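Local structure of glucose-1-phosphate uridylyltransferase (Sphingomonas elodea, 2UX8) at residues L47-I60 against L138-K152. The protein probably catalyses the transfer of a uridylyl group from UTP to alpha-D-glucose 1-phosphate, giving UDP-glucose and diphosphate. Numbering follows the deposited sequence.
Sequences LIQYAVDEAVEAGI and LLPDDFMFGQPGCLK
E57 OE1 accepts from G149 N at 2.8 Å, on its syn side, the shortest polar bond between helix 47-57 and the segment 138-152. This lies in the GT-A-type alpha/beta core of a nucleotidyltransferase, where helix 47-57 packs over the loop and strand that leave the central sheet after L138. One turn earlier, L151 N and R215 of strand 215-218 hold different oxygens of the E54 carboxylate: L151 N donates to OE2 over 3.2 Å, and R215 forms a salt bridge with OE1. The L151 bond is bent, 138° at the hydrogen, and reaches the anti side of OE2, tilted out of the carboxylate plane. With CG anti to the backbone N (chi1 -166°) and an extended chain beyond it, E54 reaches across to the first turn of helix 150-161. A water that accepts from M144 N at 2.7 Å donates only a weak, long bond to E54 OE1.

G149 is the N-cap residue, so the two glutamates bind the start of that helix and, with their negative charge there, probably suit its dipole. Beyond them A58 CB rests on L151 CD1, which I60 CD1 also meets at 3.6 Å.

At the other end, Y50 and F143 make a T-shaped pair: planes at 85°, centroids 4.7 Å apart, and F143 CE1 above the centre of the tyrosine ring. An alanine in place of Y50 is likely to deprive the F143 edge of that face and let its ring turn more freely. P140 CB packs against A51 CB in the type I turn L139 to D142, which ends on D142, whose side chain hydrogen-bonds weakly to glucose 1-phosphate, accepts from G214 N and forms a salt bridge with R261. D141 points its CB away from the helix, and its OD2 forms a salt bridge with K37 while OD1 lies 4.0 Å from L47 CD1.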
ATOM      1  N   LEU C  47       2.384   8.606 -17.876  1.00 39.28           N
ATOM      2  CA  LEU C  47       1.394   9.535 -18.411  1.00 38.46           C
ATOM      3  C   LEU C  47       1.068  10.738 -17.515  1.00 39.40           C
ATOM      4  O   LEU C  47       1.034  11.861 -18.009  1.00 40.61           O
ATOM      5  CB  LEU C  47       0.111   8.774 -18.747  1.00 22.35           C
ATOM      6  CG  LEU C  47       0.245   7.803 -19.922  1.00 19.54           C
ATOM      7  CD1 LEU C  47      -0.936   6.862 -19.959  1.00 15.42           C
ATOM      8  CD2 LEU C  47       0.351   8.594 -21.214  1.00 17.94           C
ATOM      9  N   ILE C  48       0.826  10.537 -16.217  1.00 33.51           N
ATOM     10  CA  ILE C  48       0.525  11.688 -15.351  1.00 33.89           C
ATOM     11  C   ILE C  48       1.686  12.652 -15.245  1.00 33.83           C
ATOM     12  O   ILE C  48       1.472  13.857 -15.084  1.00 34.25           O
ATOM     13  CB  ILE C  48       0.211  11.320 -13.897  1.00 36.12           C
ATOM     14  CG1 ILE C  48       0.492   9.852 -13.674  1.00 37.64           C
ATOM     15  CG2 ILE C  48      -1.192  11.760 -13.523  1.00 34.66           C
ATOM     16  CD1 ILE C  48       1.209   9.618 -12.382  1.00 40.50           C
ATOM     17  N   GLN C  49       2.910  12.122 -15.290  1.00 29.17           N
ATOM     18  CA  GLN C  49       4.083  12.976 -15.203  1.00 29.14           C
ATOM     19  C   GLN C  49       4.003  14.001 -16.336  1.00 28.64           C
ATOM     20  O   GLN C  49       4.105  15.207 -16.091  1.00 28.29           O
ATOM     21  CB  GLN C  49       5.363  12.153 -15.308  1.00 45.59           C
ATOM     22  CG  GLN C  49       6.618  12.966 -15.093  1.00 48.27           C
ATOM     23  CD  GLN C  49       6.626  13.656 -13.757  1.00 54.38           C
ATOM     24  OE1 GLN C  49       6.741  13.011 -12.720  1.00 58.52           O
ATOM     25  NE2 GLN C  49       6.497  14.981 -13.768  1.00 56.35           N
ATOM     26  N   TYR C  50       3.784  13.531 -17.563  1.00 37.83           N
ATOM     27  CA  TYR C  50       3.677  14.441 -18.699  1.00 37.85           C
ATOM     28  C   TYR C  50       2.594  15.472 -18.456  1.00 38.22           C
ATOM     29  O   TYR C  50       2.784  16.667 -18.704  1.00 38.61           O
ATOM     30  CB  TYR C  50       3.344  13.693 -19.980  1.00 22.94           C
ATOM     31  CG  TYR C  50       4.519  12.967 -20.572  1.00 22.45           C
ATOM     32  CD1 TYR C  50       4.711  11.608 -20.327  1.00 20.93           C
ATOM     33  CD2 TYR C  50       5.460  13.641 -21.362  1.00 21.69           C
ATOM     34  CE1 TYR C  50       5.805  10.932 -20.846  1.00 20.47           C
ATOM     35  CE2 TYR C  50       6.562  12.969 -21.888  1.00 20.68           C
ATOM     36  CZ  TYR C  50       6.723  11.608 -21.620  1.00 21.58           C
ATOM     37  OH  TYR C  50       7.793  10.902 -22.113  1.00 22.39           O
ATOM     38  N   ALA C  51       1.460  14.995 -17.962  1.00 28.40           N
ATOM     39  CA  ALA C  51       0.322  15.842 -17.687  1.00 28.11           C
ATOM     40  C   ALA C  51       0.595  16.933 -16.654  1.00 28.14           C
ATOM     41  O   ALA C  51       0.171  18.083 -16.842  1.00 28.09           O
ATOM     42  CB  ALA C  51      -0.847  14.986 -17.251  1.00 15.21           C
ATOM     43  N   VAL C  52       1.287  16.600 -15.563  1.00 22.50           N
ATOM     44  CA  VAL C  52       1.554  17.625 -14.562  1.00 23.01           C
ATOM     45  C   VAL C  52       2.660  18.567 -15.044  1.00 24.05           C
ATOM     46  O   VAL C  52       2.679  19.733 -14.681  1.00 24.71           O
ATOM     47  CB  VAL C  52       1.915  17.022 -13.172  1.00 24.94           C
ATOM     48  CG1 VAL C  52       0.859  16.039 -12.758  1.00 23.83           C
ATOM     49  CG2 VAL C  52       3.247  16.350 -13.208  1.00 26.30           C
ATOM     50  N   ASP C  53       3.572  18.065 -15.866  1.00 33.54           N
ATOM     51  CA  ASP C  53       4.633  18.907 -16.392  1.00 34.65           C
ATOM     52  C   ASP C  53       3.966  19.983 -17.212  1.00 35.57           C
ATOM     53  O   ASP C  53       4.293  21.163 -17.123  1.00 36.20           O
ATOM     54  CB  ASP C  53       5.549  18.111 -17.297  1.00 31.64           C
ATOM     55  CG  ASP C  53       6.403  17.137 -16.541  1.00 32.55           C
ATOM     56  OD1 ASP C  53       6.660  17.359 -15.331  1.00 31.30           O
ATOM     57  OD2 ASP C  53       6.829  16.156 -17.174  1.00 34.85           O
ATOM     58  N   GLU C  54       3.016  19.534 -18.015  1.00 34.65           N
ATOM     59  CA  GLU C  54       2.245  20.392 -18.873  1.00 34.85           C
ATOM     60  C   GLU C  54       1.596  21.491 -18.031  1.00 34.95           C
ATOM     61  O   GLU C  54       1.681  22.678 -18.359  1.00 36.21           O
ATOM     62  CB  GLU C  54       1.194  19.537 -19.581  1.00 35.08           C
ATOM     63  CG  GLU C  54       0.529  20.194 -20.757  1.00 36.31           C
ATOM     64  CD  GLU C  54      -0.402  19.256 -21.468  1.00 36.64           C
ATOM     65  OE1 GLU C  54       0.024  18.129 -21.766  1.00 37.30           O
ATOM     66  OE2 GLU C  54      -1.555  19.642 -21.733  1.00 39.99           O
ATOM     67  N   ALA C  55       0.969  21.097 -16.931  1.00 33.70           N
ATOM     68  CA  ALA C  55       0.303  22.059 -16.060  1.00 33.31           C
ATOM     69  C   ALA C  55       1.263  23.068 -15.441  1.00 33.19           C
ATOM     70  O   ALA C  55       0.959  24.259 -15.353  1.00 32.51           O
ATOM     71  CB  ALA C  55      -0.451  21.328 -14.969  1.00 21.93           C
ATOM     72  N   VAL C  56       2.418  22.588 -15.001  1.00 38.28           N
ATOM     73  CA  VAL C  56       3.403  23.465 -14.399  1.00 38.35           C
ATOM     74  C   VAL C  56       3.834  24.523 -15.406  1.00 38.93           C
ATOM     75  O   VAL C  56       3.943  25.696 -15.076  1.00 39.25           O
ATOM     76  CB  VAL C  56       4.631  22.663 -13.921  1.00 29.89           C
ATOM     77  CG1 VAL C  56       5.718  23.603 -13.443  1.00 28.24           C
ATOM     78  CG2 VAL C  56       4.221  21.730 -12.774  1.00 29.27           C
ATOM     79  N   GLU C  57       4.064  24.101 -16.640  1.00 37.43           N
ATOM     80  CA  GLU C  57       4.474  25.011 -17.689  1.00 37.53           C
ATOM     81  C   GLU C  57       3.401  26.065 -17.932  1.00 38.17           C
ATOM     82  O   GLU C  57       3.706  27.198 -18.297  1.00 39.37           O
ATOM     83  CB  GLU C  57       4.725  24.227 -18.967  1.00 31.05           C
ATOM     84  CG  GLU C  57       4.918  25.078 -20.186  1.00 30.50           C
ATOM     85  CD  GLU C  57       4.897  24.259 -21.448  1.00 33.30           C
ATOM     86  OE1 GLU C  57       3.952  23.456 -21.617  1.00 34.64           O
ATOM     87  OE2 GLU C  57       5.817  24.422 -22.275  1.00 35.77           O
ATOM     88  N   ALA C  58       2.146  25.687 -17.722  1.00 24.75           N
ATOM     89  CA  ALA C  58       1.033  26.595 -17.926  1.00 24.01           C
ATOM     90  C   ALA C  58       0.811  27.526 -16.730  1.00 24.25           C
ATOM     91  O   ALA C  58      -0.151  28.298 -16.696  1.00 23.78           O
ATOM     92  CB  ALA C  58      -0.223  25.799 -18.224  1.00 11.80           C
ATOM     93  N   GLY C  59       1.696  27.452 -15.745  1.00 30.69           N
ATOM     94  CA  GLY C  59       1.575  28.326 -14.591  1.00 31.68           C
ATOM     95  C   GLY C  59       0.676  27.872 -13.461  1.00 32.71           C
ATOM     96  O   GLY C  59       0.382  28.638 -12.540  1.00 32.85           O
ATOM     97  N   ILE C  60       0.230  26.627 -13.521  1.00 29.70           N
ATOM     98  CA  ILE C  60      -0.626  26.087 -12.484  1.00 30.11           C
ATOM     99  C   ILE C  60       0.211  25.702 -11.265  1.00 31.21           C
ATOM    100  O   ILE C  60       1.292  25.138 -11.403  1.00 31.00           O
ATOM    101  CB  ILE C  60      -1.407  24.890 -13.045  1.00 33.69           C
ATOM    102  CG1 ILE C  60      -2.467  25.439 -13.993  1.00 32.73           C
ATOM    103  CG2 ILE C  60      -2.018  24.042 -11.928  1.00 31.26           C
ATOM    104  CD1 ILE C  60      -3.311  24.400 -14.600  1.00 33.88           C
ATOM    105  N   LEU C 138      -7.212  17.859 -16.826  1.00 36.38           N
ATOM    106  CA  LEU C 138      -6.384  17.146 -17.789  1.00 35.60           C
ATOM    107  C   LEU C 138      -6.556  15.640 -17.681  1.00 36.52           C
ATOM    108  O   LEU C 138      -6.433  15.053 -16.606  1.00 37.01           O
ATOM    109  CB  LEU C 138      -4.900  17.509 -17.611  1.00 20.48           C
ATOM    110  CG  LEU C 138      -4.507  18.991 -17.679  1.00 18.65           C
ATOM    111  CD1 LEU C 138      -4.810  19.666 -16.359  1.00 16.94           C
ATOM    112  CD2 LEU C 138      -3.032  19.125 -17.995  1.00 16.34           C
ATOM    113  N   LEU C 139      -6.853  15.022 -18.813  1.00 21.04           N
ATOM    114  CA  LEU C 139      -7.018  13.590 -18.865  1.00 21.94           C
ATOM    115  C   LEU C 139      -5.705  13.055 -19.432  1.00 22.52           C
ATOM    116  O   LEU C 139      -5.448  13.159 -20.630  1.00 23.24           O
ATOM    117  CB  LEU C 139      -8.192  13.241 -19.784  1.00 38.24           C
ATOM    118  CG  LEU C 139      -9.461  14.107 -19.725  1.00 38.42           C
ATOM    119  CD1 LEU C 139     -10.558  13.446 -20.572  1.00 40.47           C
ATOM    120  CD2 LEU C 139      -9.934  14.279 -18.303  1.00 37.00           C
ATOM    121  N   PRO C 140      -4.851  12.483 -18.573  1.00 31.13           N
ATOM    122  CA  PRO C 140      -3.556  11.937 -18.997  1.00 31.12           C
ATOM    123  C   PRO C 140      -3.522  10.949 -20.170  1.00 31.61           C
ATOM    124  O   PRO C 140      -2.502  10.848 -20.848  1.00 32.50           O
ATOM    125  CB  PRO C 140      -2.971  11.366 -17.700  1.00 38.22           C
ATOM    126  CG  PRO C 140      -4.161  11.228 -16.782  1.00 38.58           C
ATOM    127  CD  PRO C 140      -5.006  12.404 -17.112  1.00 38.47           C
ATOM    128  N   ASP C 141      -4.609  10.230 -20.425  1.00 33.38           N
ATOM    129  CA  ASP C 141      -4.635   9.299 -21.556  1.00 34.05           C
ATOM    130  C   ASP C 141      -4.431  10.044 -22.871  1.00 34.25           C
ATOM    131  O   ASP C 141      -3.979   9.464 -23.858  1.00 34.16           O
ATOM    132  CB  ASP C 141      -5.958   8.544 -21.624  1.00 28.53           C
ATOM    133  CG  ASP C 141      -5.900   7.197 -20.929  1.00 31.68           C
ATOM    134  OD1 ASP C 141      -4.873   6.891 -20.290  1.00 34.24           O
ATOM    135  OD2 ASP C 141      -6.891   6.445 -21.021  1.00 37.41           O
ATOM    136  N   ASP C 142      -4.790  11.323 -22.892  1.00 37.92           N
ATOM    137  CA  ASP C 142      -4.600  12.136 -24.082  1.00 38.14           C
ATOM    138  C   ASP C 142      -3.197  12.739 -24.004  1.00 37.70           C
ATOM    139  O   ASP C 142      -2.971  13.791 -23.396  1.00 36.86           O
ATOM    140  CB  ASP C 142      -5.679  13.221 -24.172  1.00 44.70           C
ATOM    141  CG  ASP C 142      -6.952  12.711 -24.827  1.00 46.88           C
ATOM    142  OD1 ASP C 142      -8.035  13.284 -24.596  1.00 49.96           O
ATOM    143  OD2 ASP C 142      -6.866  11.727 -25.588  1.00 49.04           O
ATOM    144  N   PHE C 143      -2.253  12.020 -24.605  1.00 28.76           N
ATOM    145  CA  PHE C 143      -0.860  12.418 -24.630  1.00 28.91           C
ATOM    146  C   PHE C 143      -0.721  13.534 -25.673  1.00 29.40           C
ATOM    147  O   PHE C 143      -0.910  13.318 -26.876  1.00 29.43           O
ATOM    148  CB  PHE C 143      -0.006  11.195 -24.984  1.00 31.03           C
ATOM    149  CG  PHE C 143       1.463  11.446 -24.929  1.00 30.96           C
ATOM    150  CD1 PHE C 143       2.109  11.612 -23.716  1.00 30.68           C
ATOM    151  CD2 PHE C 143       2.194  11.599 -26.105  1.00 30.83           C
ATOM    152  CE1 PHE C 143       3.465  11.938 -23.676  1.00 30.96           C
ATOM    153  CE2 PHE C 143       3.546  11.926 -26.071  1.00 27.64           C
ATOM    154  CZ  PHE C 143       4.181  12.097 -24.855  1.00 29.15           C
ATOM    155  N   MET C 144      -0.424  14.739 -25.199  1.00 31.13           N
ATOM    156  CA  MET C 144      -0.290  15.891 -26.075  1.00 31.91           C
ATOM    157  C   MET C 144       1.177  16.216 -26.333  1.00 32.80           C
ATOM    158  O   MET C 144       1.867  16.785 -25.487  1.00 32.31           O
ATOM    159  CB  MET C 144      -1.005  17.101 -25.463  1.00 36.74           C
ATOM    160  CG  MET C 144      -2.449  16.822 -25.084  1.00 35.80           C
ATOM    161  SD  MET C 144      -3.457  16.286 -26.485  1.00 36.79           S
ATOM    162  CE  MET C 144      -4.206  17.855 -26.958  1.00 35.49           C
ATOM    163  N   PHE C 145       1.636  15.868 -27.524  1.00 51.66           N
ATOM    164  CA  PHE C 145       3.020  16.087 -27.903  1.00 53.45           C
ATOM    165  C   PHE C 145       3.233  17.381 -28.695  1.00 54.44           C
ATOM    166  O   PHE C 145       2.679  17.552 -29.783  1.00 54.74           O
ATOM    167  CB  PHE C 145       3.500  14.886 -28.724  1.00 40.96           C
ATOM    168  CG  PHE C 145       4.983  14.772 -28.816  1.00 40.63           C
ATOM    169  CD1 PHE C 145       5.780  15.067 -27.718  1.00 39.86           C
ATOM    170  CD2 PHE C 145       5.584  14.318 -29.979  1.00 39.89           C
ATOM    171  CE1 PHE C 145       7.148  14.909 -27.779  1.00 38.59           C
ATOM    172  CE2 PHE C 145       6.957  14.154 -30.053  1.00 37.25           C
ATOM    173  CZ  PHE C 145       7.742  14.450 -28.950  1.00 38.92           C
ATOM    174  N   GLY C 146       4.039  18.286 -28.148  1.00 45.19           N
ATOM    175  CA  GLY C 146       4.309  19.539 -28.831  1.00 46.37           C
ATOM    176  C   GLY C 146       4.814  20.619 -27.897  1.00 47.46           C
ATOM    177  O   GLY C 146       4.759  20.458 -26.680  1.00 47.82           O
ATOM    178  N   GLN C 147       5.343  21.706 -28.453  1.00 48.40           N
ATOM    179  CA  GLN C 147       5.825  22.811 -27.629  1.00 49.85           C
ATOM    180  C   GLN C 147       5.192  24.080 -28.155  1.00 49.39           C
ATOM    181  O   GLN C 147       5.220  24.330 -29.350  1.00 49.98           O
ATOM    182  CB  GLN C 147       7.344  22.980 -27.697  1.00 77.65           C
ATOM    183  CG  GLN C 147       8.139  21.828 -28.271  1.00 82.35           C
ATOM    184  CD  GLN C 147       9.631  21.968 -27.980  1.00 89.13           C
ATOM    185  OE1 GLN C 147      10.231  23.024 -28.215  1.00 91.17           O
ATOM    186  NE2 GLN C 147      10.236  20.901 -27.465  1.00 90.68           N
ATOM    187  N   PRO C 148       4.585  24.886 -27.272  1.00 44.75           N
ATOM    188  CA  PRO C 148       4.482  24.626 -25.835  1.00 43.51           C
ATOM    189  C   PRO C 148       3.502  23.493 -25.611  1.00 42.29           C
ATOM    190  O   PRO C 148       2.913  22.981 -26.558  1.00 42.53           O
ATOM    191  CB  PRO C 148       3.934  25.938 -25.280  1.00 42.44           C
ATOM    192  CG  PRO C 148       4.358  26.949 -26.274  1.00 42.71           C
ATOM    193  CD  PRO C 148       4.106  26.240 -27.577  1.00 43.58           C
ATOM    194  N   GLY C 149       3.324  23.112 -24.353  1.00 40.48           N
ATOM    195  CA  GLY C 149       2.390  22.053 -24.038  1.00 38.03           C
ATOM    196  C   GLY C 149       0.988  22.556 -24.277  1.00 36.68           C
ATOM    197  O   GLY C 149       0.734  23.756 -24.232  1.00 37.09           O
ATOM    198  N   CYS C 150       0.073  21.640 -24.540  1.00 34.80           N
ATOM    199  CA  CYS C 150      -1.308  21.996 -24.785  1.00 33.88           C
ATOM    200  C   CYS C 150      -1.902  22.972 -23.770  1.00 33.62           C
ATOM    201  O   CYS C 150      -2.523  23.964 -24.145  1.00 33.83           O
ATOM    202  CB  CYS C 150      -2.153  20.735 -24.832  1.00 26.51           C
ATOM    203  SG  CYS C 150      -3.794  20.986 -25.507  1.00 27.81           S
ATOM    204  N   LEU C 151      -1.708  22.716 -22.485  1.00 33.05           N
ATOM    205  CA  LEU C 151      -2.279  23.607 -21.482  1.00 32.63           C
ATOM    206  C   LEU C 151      -1.722  25.024 -21.554  1.00 32.55           C
ATOM    207  O   LEU C 151      -2.455  25.993 -21.336  1.00 32.74           O
ATOM    208  CB  LEU C 151      -2.079  23.019 -20.085  1.00 26.55           C
ATOM    209  CG  LEU C 151      -3.287  22.992 -19.137  1.00 24.59           C
ATOM    210  CD1 LEU C 151      -3.209  24.147 -18.156  1.00 23.48           C
ATOM    211  CD2 LEU C 151      -4.590  23.007 -19.935  1.00 20.57           C
ATOM    212  N   LYS C 152      -0.433  25.151 -21.858  1.00 33.07           N
ATOM    213  CA  LYS C 152       0.173  26.470 -21.963  1.00 33.59           C
ATOM    214  C   LYS C 152      -0.434  27.219 -23.148  1.00 33.18           C
ATOM    215  O   LYS C 152      -0.785  28.386 -23.027  1.00 33.46           O
ATOM    216  CB  LYS C 152       1.691  26.372 -22.129  1.00 58.28           C
ATOM    217  CG  LYS C 152       2.370  27.735 -22.242  1.00 60.57           C
ATOM    218  CD  LYS C 152       2.086  28.584 -21.005  1.00 63.81           C
ATOM    219  CE  LYS C 152       2.305  30.073 -21.245  1.00 63.56           C
ATOM    220  NZ  LYS C 152       3.689  30.390 -21.662  1.00 65.92           N
TER
HETATM  221  O   HOH W   1       0.330  14.767 -22.595  1.00 39.89           O